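Local coordinates for neuraminidase (Influenza A virus, PDB 4FVK), which forms a homotetramer of six-bladed beta-propellers and may remove terminal sialic acid from viral and cellular glycoconjugates, at residues E79-K84 against S96-P101; R225-F230 against V239-G244; W24-R29 against S360-I365. All coordinates share one frame; numbering follows the deposited sequence.

Interaction 1. Residues E79-K84 against S96-P101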
# COMPACT_ATOMS: atom_id res chain seq x y z
N GLU A 79 -26.83 0.87 -3.30
CA GLU A 79 -26.11 2.13 -3.23
C GLU A 79 -24.87 2.00 -4.12
O GLU A 79 -23.78 1.66 -3.65
CB GLU A 79 -25.77 2.51 -1.79
CG GLU A 79 -27.02 2.84 -0.96
CD GLU A 79 -26.70 3.06 0.50
OE1 GLU A 79 -27.62 3.00 1.34
OE2 GLU A 79 -25.53 3.29 0.82
N GLU A 80 -24.97 2.20 -5.31
CA GLU A 80 -23.99 1.87 -6.32
C GLU A 80 -22.92 2.93 -6.38
O GLU A 80 -23.21 4.13 -6.47
CB GLU A 80 -24.66 1.74 -7.70
CG GLU A 80 -25.82 0.74 -7.77
CD GLU A 80 -27.19 1.42 -7.80
OE1 GLU A 80 -28.12 0.83 -8.38
OE2 GLU A 80 -27.34 2.55 -7.24
N SER A 81 -21.68 2.49 -6.38
CA SER A 81 -20.57 3.41 -6.51
C SER A 81 -19.55 2.84 -7.46
O SER A 81 -19.39 1.63 -7.55
CB SER A 81 -19.94 3.67 -5.14
OG SER A 81 -20.81 4.46 -4.35
N LEU A 82 -18.85 3.72 -8.14
CA LEU A 82 -17.79 3.34 -9.04
C LEU A 82 -16.47 3.22 -8.28
O LEU A 82 -16.16 4.06 -7.43
CB LEU A 82 -17.66 4.42 -10.11
CG LEU A 82 -16.45 4.40 -11.04
CD1 LEU A 82 -16.50 3.19 -11.95
CD2 LEU A 82 -16.43 5.70 -11.84
N TYR A 83 -15.69 2.20 -8.60
CA TYR A 83 -14.38 2.00 -7.99
C TYR A 83 -13.31 1.83 -9.06
O TYR A 83 -13.61 1.61 -10.22
CB TYR A 83 -14.40 0.73 -7.14
CG TYR A 83 -15.15 0.81 -5.84
CD1 TYR A 83 -14.47 0.87 -4.64
CD2 TYR A 83 -16.54 0.77 -5.80
CE1 TYR A 83 -15.12 0.88 -3.46
CE2 TYR A 83 -17.22 0.82 -4.59
CZ TYR A 83 -16.49 0.87 -3.43
OH TYR A 83 -17.11 0.90 -2.20
N LYS A 84 -12.06 1.90 -8.63
CA LYS A 84 -10.91 1.74 -9.52
C LYS A 84 -9.86 0.85 -8.81
O LYS A 84 -9.66 0.98 -7.60
CB LYS A 84 -10.32 3.12 -9.80
CG LYS A 84 -8.93 3.18 -10.38
CD LYS A 84 -8.60 4.64 -10.70
CE LYS A 84 -7.12 4.93 -10.65
NZ LYS A 84 -6.80 6.22 -11.30
N SER A 96 -8.57 -1.22 -3.65
CA SER A 96 -9.49 -0.56 -4.58
C SER A 96 -9.89 0.80 -4.03
O SER A 96 -9.97 0.97 -2.82
CB SER A 96 -10.74 -1.39 -4.79
OG SER A 96 -10.40 -2.73 -5.08
N GLU A 97 -10.15 1.75 -4.91
CA GLU A 97 -10.48 3.10 -4.46
C GLU A 97 -11.89 3.51 -4.89
O GLU A 97 -12.23 3.41 -6.05
CB GLU A 97 -9.45 4.09 -5.02
CG GLU A 97 -9.77 5.54 -4.70
CD GLU A 97 -9.10 6.51 -5.65
OE1 GLU A 97 -8.35 6.06 -6.54
OE2 GLU A 97 -9.34 7.73 -5.51
N MET A 98 -12.70 4.02 -3.97
CA MET A 98 -14.01 4.56 -4.34
C MET A 98 -13.86 5.94 -5.01
O MET A 98 -13.20 6.82 -4.47
CB MET A 98 -14.91 4.67 -3.11
CG MET A 98 -16.33 5.09 -3.42
SD MET A 98 -17.24 5.62 -1.95
CE MET A 98 -17.82 4.06 -1.30
N ILE A 99 -14.46 6.10 -6.19
CA ILE A 99 -14.28 7.29 -7.00
C ILE A 99 -15.49 8.22 -6.90
O ILE A 99 -15.34 9.39 -6.59
CB ILE A 99 -14.09 6.96 -8.51
CG1 ILE A 99 -12.91 5.99 -8.77
CG2 ILE A 99 -13.96 8.24 -9.31
CD1 ILE A 99 -11.54 6.55 -8.43
N LEU A 100 -16.68 7.68 -7.21
CA LEU A 100 -17.94 8.42 -7.23
C LEU A 100 -19.12 7.45 -7.12
O LEU A 100 -19.00 6.27 -7.47
CB LEU A 100 -18.09 9.25 -8.52
CG LEU A 100 -17.54 10.68 -8.66
CD1 LEU A 100 -17.65 11.14 -10.10
CD2 LEU A 100 -18.15 11.73 -7.72
N PRO A 101 -20.26 7.95 -6.64
CA PRO A 101 -21.50 7.17 -6.70
C PRO A 101 -21.91 7.05 -8.18
O PRO A 101 -21.63 7.99 -8.92
CB PRO A 101 -22.51 8.07 -5.97
CG PRO A 101 -21.70 9.16 -5.33
CD PRO A 101 -20.49 9.32 -6.15
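Y83 and M98 face each other across a beta hairpin, the antiparallel pairing of strands 81-86 and 97-101 at the margin of a sheet of the beta-propeller. The hairpin shows how a regular pairing can absorb a shift of register. Toward the connecting loop, K84 and E97 exchange two backbone bonds, the straighter running from E97 N to K84 O at 2.8 Å. Farther along, I99 N (2.9 Å) and L100 O (2.6 Å) both bond to the backbone of L82, through L82 O and L82 N respectively, and between the Y83-M98 and S81-P101 pairs the register slips by one.

M98 lies over one face of the Y83 ring. The CA of M98 stands over that face, and CB of M98 touches CE1 of Y83 at 3.8 Å. CG of M98 is anti to its backbone N (chi1 -174°), which sends the thioether along the ring, and a bend at chi3 of -84° folds the methyl back so that CE of M98 is 3.4 Å from OH of Y83. Residues F31 and R29 of a neighbouring subunit pack on Y83 and M98, so this face belongs to the subunit interface.

K84 and L82 project to the other face. The aliphatic root of K84 is crossed by I99, whose CD1 meets CB of K84 at 3.9 Å, while the extended lysine chain goes on to a cation-pi contact with F57. At the end of the contact away from the connecting loop E80, a zinc ligand that is also salt-bridged to R103, contributes its backbone: O of E80 receives a CA-H...O approach from CA of P101 at 3.5 Å.

Interaction 2. Residues R225-F230 against V239-G244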
# COMPACT_ATOMS: atom_id res chain seq x y z
N ARG A 225 -24.20 -5.69 -34.97
CA ARG A 225 -23.83 -4.59 -34.11
C ARG A 225 -23.71 -3.36 -34.98
O ARG A 225 -23.00 -3.38 -35.96
CB ARG A 225 -22.46 -4.86 -33.45
CG ARG A 225 -22.47 -6.01 -32.47
CD ARG A 225 -21.14 -6.10 -31.63
NE ARG A 225 -21.27 -7.15 -30.63
CZ ARG A 225 -21.95 -7.02 -29.50
NH1 ARG A 225 -22.53 -5.85 -29.21
NH2 ARG A 225 -22.04 -8.04 -28.65
N PRO A 226 -24.40 -2.28 -34.61
CA PRO A 226 -24.22 -1.05 -35.39
C PRO A 226 -22.89 -0.37 -35.10
O PRO A 226 -22.34 -0.52 -34.01
CB PRO A 226 -25.40 -0.18 -34.95
CG PRO A 226 -25.87 -0.77 -33.65
CD PRO A 226 -25.60 -2.24 -33.76
N LEU A 227 -22.36 0.34 -36.08
CA LEU A 227 -21.06 0.98 -35.96
C LEU A 227 -21.19 2.49 -36.13
O LEU A 227 -21.89 2.95 -37.04
CB LEU A 227 -20.08 0.46 -37.00
CG LEU A 227 -19.52 -0.97 -36.95
CD1 LEU A 227 -20.59 -2.01 -36.95
CD2 LEU A 227 -18.70 -1.21 -38.18
N LEU A 228 -20.50 3.24 -35.30
CA LEU A 228 -20.48 4.70 -35.40
C LEU A 228 -19.06 5.14 -35.68
O LEU A 228 -18.11 4.58 -35.14
CB LEU A 228 -21.00 5.33 -34.10
CG LEU A 228 -20.84 6.84 -33.90
CD1 LEU A 228 -21.75 7.61 -34.83
CD2 LEU A 228 -21.12 7.24 -32.45
N ARG A 229 -18.92 6.14 -36.55
CA ARG A 229 -17.62 6.73 -36.85
C ARG A 229 -17.82 8.23 -36.86
O ARG A 229 -18.75 8.71 -37.49
CB ARG A 229 -17.16 6.33 -38.25
CG ARG A 229 -17.12 4.84 -38.50
CD ARG A 229 -17.04 4.56 -39.99
NE ARG A 229 -16.81 3.14 -40.25
CZ ARG A 229 -17.04 2.54 -41.41
NH1 ARG A 229 -17.52 3.22 -42.45
NH2 ARG A 229 -16.79 1.24 -41.53
N PHE A 230 -16.97 8.97 -36.17
CA PHE A 230 -17.11 10.42 -36.18
C PHE A 230 -15.82 11.17 -36.01
O PHE A 230 -14.82 10.62 -35.55
CB PHE A 230 -18.18 10.89 -35.19
CG PHE A 230 -17.86 10.65 -33.73
CD1 PHE A 230 -17.19 11.61 -32.97
CD2 PHE A 230 -18.31 9.51 -33.08
CE1 PHE A 230 -16.92 11.42 -31.61
CE2 PHE A 230 -18.07 9.30 -31.72
CZ PHE A 230 -17.36 10.25 -30.99
N VAL A 239 -23.08 2.97 -39.72
CA VAL A 239 -23.19 1.92 -40.72
C VAL A 239 -23.41 0.53 -40.13
O VAL A 239 -23.07 0.26 -38.96
CB VAL A 239 -21.96 1.85 -41.66
CG1 VAL A 239 -21.68 3.22 -42.28
CG2 VAL A 239 -20.73 1.31 -40.91
N GLU A 240 -23.96 -0.35 -40.95
CA GLU A 240 -24.27 -1.71 -40.57
C GLU A 240 -23.22 -2.64 -41.16
O GLU A 240 -22.81 -2.46 -42.31
CB GLU A 240 -25.65 -2.06 -41.12
CG GLU A 240 -26.16 -3.43 -40.73
CD GLU A 240 -26.77 -3.45 -39.34
OE1 GLU A 240 -26.78 -2.39 -38.68
OE2 GLU A 240 -27.24 -4.52 -38.93
N PRO A 241 -22.77 -3.65 -40.39
CA PRO A 241 -21.84 -4.63 -40.97
C PRO A 241 -22.51 -5.33 -42.15
O PRO A 241 -23.72 -5.56 -42.10
CB PRO A 241 -21.60 -5.63 -39.83
CG PRO A 241 -21.99 -4.90 -38.58
CD PRO A 241 -23.12 -3.97 -39.00
N CYS A 242 -21.73 -5.67 -43.18
CA CYS A 242 -22.30 -6.18 -44.43
C CYS A 242 -21.99 -7.66 -44.68
O CYS A 242 -22.28 -8.19 -45.75
CB CYS A 242 -21.85 -5.33 -45.63
SG CYS A 242 -22.49 -3.63 -45.60
N ASN A 243 -21.40 -8.33 -43.69
CA ASN A 243 -21.31 -9.78 -43.76
C ASN A 243 -22.66 -10.39 -43.41
O ASN A 243 -23.66 -9.69 -43.31
CB ASN A 243 -20.19 -10.31 -42.85
CG ASN A 243 -20.37 -9.91 -41.39
OD1 ASN A 243 -21.30 -9.18 -41.03
ND2 ASN A 243 -19.48 -10.40 -40.54
N GLY A 244 -22.68 -11.70 -43.22
CA GLY A 244 -23.90 -12.37 -42.82
C GLY A 244 -23.75 -13.10 -41.50
O GLY A 244 -24.61 -13.91 -41.12
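V239 sets one methyl squarely against the flat guanidinium of R229: CG2 lies over the centre of the group, 3.9 Å from CZ of R229, and the two side chains run at about a right angle. The arginine arrives there extended from CG to NE, after a first torsion of -54° that places CG anti to the carbonyl carbon. NE of R229 is salt-bridged to D276, and NH1 to E304 with a further hydrogen bond to Q237, which would hold the plane steady for the methyl.

On the same face as V239, L227 turns a branch the other way along the strand. Its CD1 rests on the ring of P241, 3.6 Å from CG of P241, just past V239. The proline is pressed from a second direction too, since CD of P241 comes within 3.1 Å of the carbonyl O of R225.

In the backbone carrying these side chains, L227 and V239 form a hydrogen-bonded antiparallel pair, with L227 N to V239 O at 3.0 Å and V239 N to L227 O at 2.9 Å. The arrangement joins the third strand of a four-stranded antiparallel propeller blade to the outermost one, 236-239, where the latter gives way to a loop through P241.

Interaction 3. Residues W24-R29 against S360-I365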
# COMPACT_ATOMS: atom_id res chain seq x y z
N TRP A 24 -4.03 -12.10 -31.29
CA TRP A 24 -4.36 -11.50 -29.99
C TRP A 24 -3.80 -12.35 -28.86
O TRP A 24 -4.06 -13.54 -28.80
CB TRP A 24 -5.87 -11.40 -29.83
CG TRP A 24 -6.52 -10.68 -30.96
CD1 TRP A 24 -6.90 -11.21 -32.17
CD2 TRP A 24 -6.84 -9.29 -31.01
NE1 TRP A 24 -7.45 -10.23 -32.95
CE2 TRP A 24 -7.42 -9.04 -32.26
CE3 TRP A 24 -6.70 -8.24 -30.10
CZ2 TRP A 24 -7.87 -7.78 -32.64
CZ3 TRP A 24 -7.15 -6.98 -30.47
CH2 TRP A 24 -7.71 -6.76 -31.73
N VAL A 25 -3.01 -11.74 -27.98
CA VAL A 25 -2.46 -12.45 -26.84
C VAL A 25 -3.00 -11.85 -25.55
O VAL A 25 -3.20 -10.65 -25.46
CB VAL A 25 -0.91 -12.39 -26.82
CG1 VAL A 25 -0.33 -13.19 -27.99
CG2 VAL A 25 -0.43 -10.94 -26.86
N PRO A 26 -3.24 -12.70 -24.55
CA PRO A 26 -3.73 -12.21 -23.27
C PRO A 26 -2.60 -11.57 -22.51
O PRO A 26 -1.51 -12.16 -22.39
CB PRO A 26 -4.23 -13.47 -22.57
CG PRO A 26 -3.48 -14.58 -23.18
CD PRO A 26 -3.08 -14.17 -24.56
N THR A 27 -2.83 -10.35 -22.06
CA THR A 27 -1.88 -9.67 -21.21
C THR A 27 -2.27 -9.87 -19.76
O THR A 27 -1.44 -9.74 -18.86
CB THR A 27 -1.80 -8.18 -21.55
OG1 THR A 27 -3.08 -7.56 -21.32
CG2 THR A 27 -1.42 -8.01 -23.01
N HIS A 28 -3.53 -10.22 -19.53
CA HIS A 28 -3.98 -10.60 -18.19
C HIS A 28 -5.12 -11.57 -18.33
O HIS A 28 -6.13 -11.25 -18.97
CB HIS A 28 -4.50 -9.38 -17.40
CG HIS A 28 -3.46 -8.35 -17.10
ND1 HIS A 28 -3.22 -7.27 -17.92
CD2 HIS A 28 -2.58 -8.24 -16.07
CE1 HIS A 28 -2.24 -6.54 -17.42
NE2 HIS A 28 -1.84 -7.11 -16.30
N ARG A 29 -5.00 -12.73 -17.71
CA ARG A 29 -6.18 -13.58 -17.55
C ARG A 29 -6.96 -12.99 -16.40
O ARG A 29 -6.43 -12.16 -15.65
CB ARG A 29 -5.76 -15.03 -17.29
CG ARG A 29 -4.98 -15.62 -18.48
CD ARG A 29 -4.54 -17.06 -18.24
NE ARG A 29 -5.56 -18.02 -18.65
CZ ARG A 29 -5.32 -19.29 -18.94
NH1 ARG A 29 -4.08 -19.75 -18.88
NH2 ARG A 29 -6.31 -20.09 -19.30
N SER A 360 -10.56 -10.32 -18.33
CA SER A 360 -9.28 -10.61 -18.95
C SER A 360 -9.00 -9.53 -19.98
O SER A 360 -9.92 -8.87 -20.48
CB SER A 360 -9.30 -11.98 -19.63
OG SER A 360 -10.19 -11.92 -20.74
N THR A 361 -7.72 -9.32 -20.29
CA THR A 361 -7.35 -8.35 -21.31
C THR A 361 -6.48 -9.02 -22.37
O THR A 361 -5.59 -9.81 -22.04
CB THR A 361 -6.61 -7.15 -20.73
OG1 THR A 361 -5.40 -7.57 -20.07
CG2 THR A 361 -7.52 -6.40 -19.73
N PHE A 362 -6.75 -8.70 -23.63
CA PHE A 362 -6.00 -9.22 -24.77
C PHE A 362 -5.51 -8.05 -25.61
O PHE A 362 -6.23 -7.08 -25.78
CB PHE A 362 -6.91 -10.10 -25.63
CG PHE A 362 -7.20 -11.45 -25.05
CD1 PHE A 362 -8.14 -11.62 -24.03
CD2 PHE A 362 -6.55 -12.57 -25.53
CE1 PHE A 362 -8.40 -12.88 -23.50
CE2 PHE A 362 -6.80 -13.84 -25.01
CZ PHE A 362 -7.73 -14.00 -24.01
N CYS A 363 -4.30 -8.11 -26.14
CA CYS A 363 -3.84 -7.06 -27.06
C CYS A 363 -3.49 -7.61 -28.45
O CYS A 363 -3.11 -8.76 -28.59
CB CYS A 363 -2.65 -6.28 -26.46
SG CYS A 363 -3.06 -5.27 -24.98
N GLY A 364 -3.63 -6.78 -29.48
CA GLY A 364 -3.29 -7.19 -30.83
C GLY A 364 -1.78 -7.24 -31.01
O GLY A 364 -1.06 -6.41 -30.46
N ILE A 365 -1.28 -8.21 -31.77
CA ILE A 365 0.14 -8.17 -32.16
C ILE A 365 0.27 -8.38 -33.67
O ILE A 365 -0.59 -8.99 -34.29
CB ILE A 365 1.04 -9.18 -31.37
CG1 ILE A 365 0.89 -10.61 -31.91
CG2 ILE A 365 0.80 -9.11 -29.84
CD1 ILE A 365 -0.36 -11.30 -31.51
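T361 brings its hydroxyl to both T27 and H28. In T361 and in T27 alike the first torsion is positive (61° and 62°), so each OG1 sits between its own backbone N and carbonyl carbon, and the two hydroxyls meet at 2.6 Å from OG1 of T27 to OG1 of T361. The same oxygen of T361 also meets the imidazole of H28 at its edge, in the ring plane, 3.1 Å from ND1. A hydroxyl held by two partners in this way has little freedom to rotate, and it in turn probably fixes the turn of the histidine ring.

The backbone carrying these side chains bends into a classic beta bulge. T361 O takes N of T27 at 2.8 Å and N of H28 at 3.3 Å, both donors approaching from one face of the carbonyl plane. The bulge interrupts the pairing of strand 23-26 with strand 355-365, by which the N-terminal segment joins three strands near the C-terminus to complete a four-stranded antiparallel blade, a closure familiar from beta-propellers.

On the face opposite T361, P26 sets CB over one face of F362, toward the rim, in a CH-pi contact, with CB of P26 3.6 Å from CE2 of F362. The F342 ring meets F362 with nearly parallel planes, and meets the ring of W24 at about 60°. CA of G364 lies over the six-membered ring of W24, off-centre, in a second CH-pi contact, and CE3 of W24 is 3.5 Å from N of G364. On the face of V25, C363 and T361, SG of C363, disulfide-bonded to C341, is touched by CG2 of T27, and CG2 of V25 reaches CG2 of I365 at 3.7 Å, the two side chains crossing nearly at right angles.

How the interactions relate
All three contacts include antiparallel pairing, though interaction 2 has only one bridge before a loop; they lie in three different sheets, and none touches another. Interactions 1 and 2 link segments close in sequence and lie on opposite sides of the chain's centre, nested inside the loop that interaction 3 closes. Interaction 3 is wholly buried and mixes hydroxyl, imidazole and aromatic contacts; interaction 1, largely buried, adds tyrosine-methionine packing to its backbone bonds; interaction 2 is partly buried and sets an arginine plane against a valine methyl. In the tetramer interactions 1 and 3 meet between subunits: T27 and R29 of one copy pack against P101 and M98 of another. No other chain touches interaction 2.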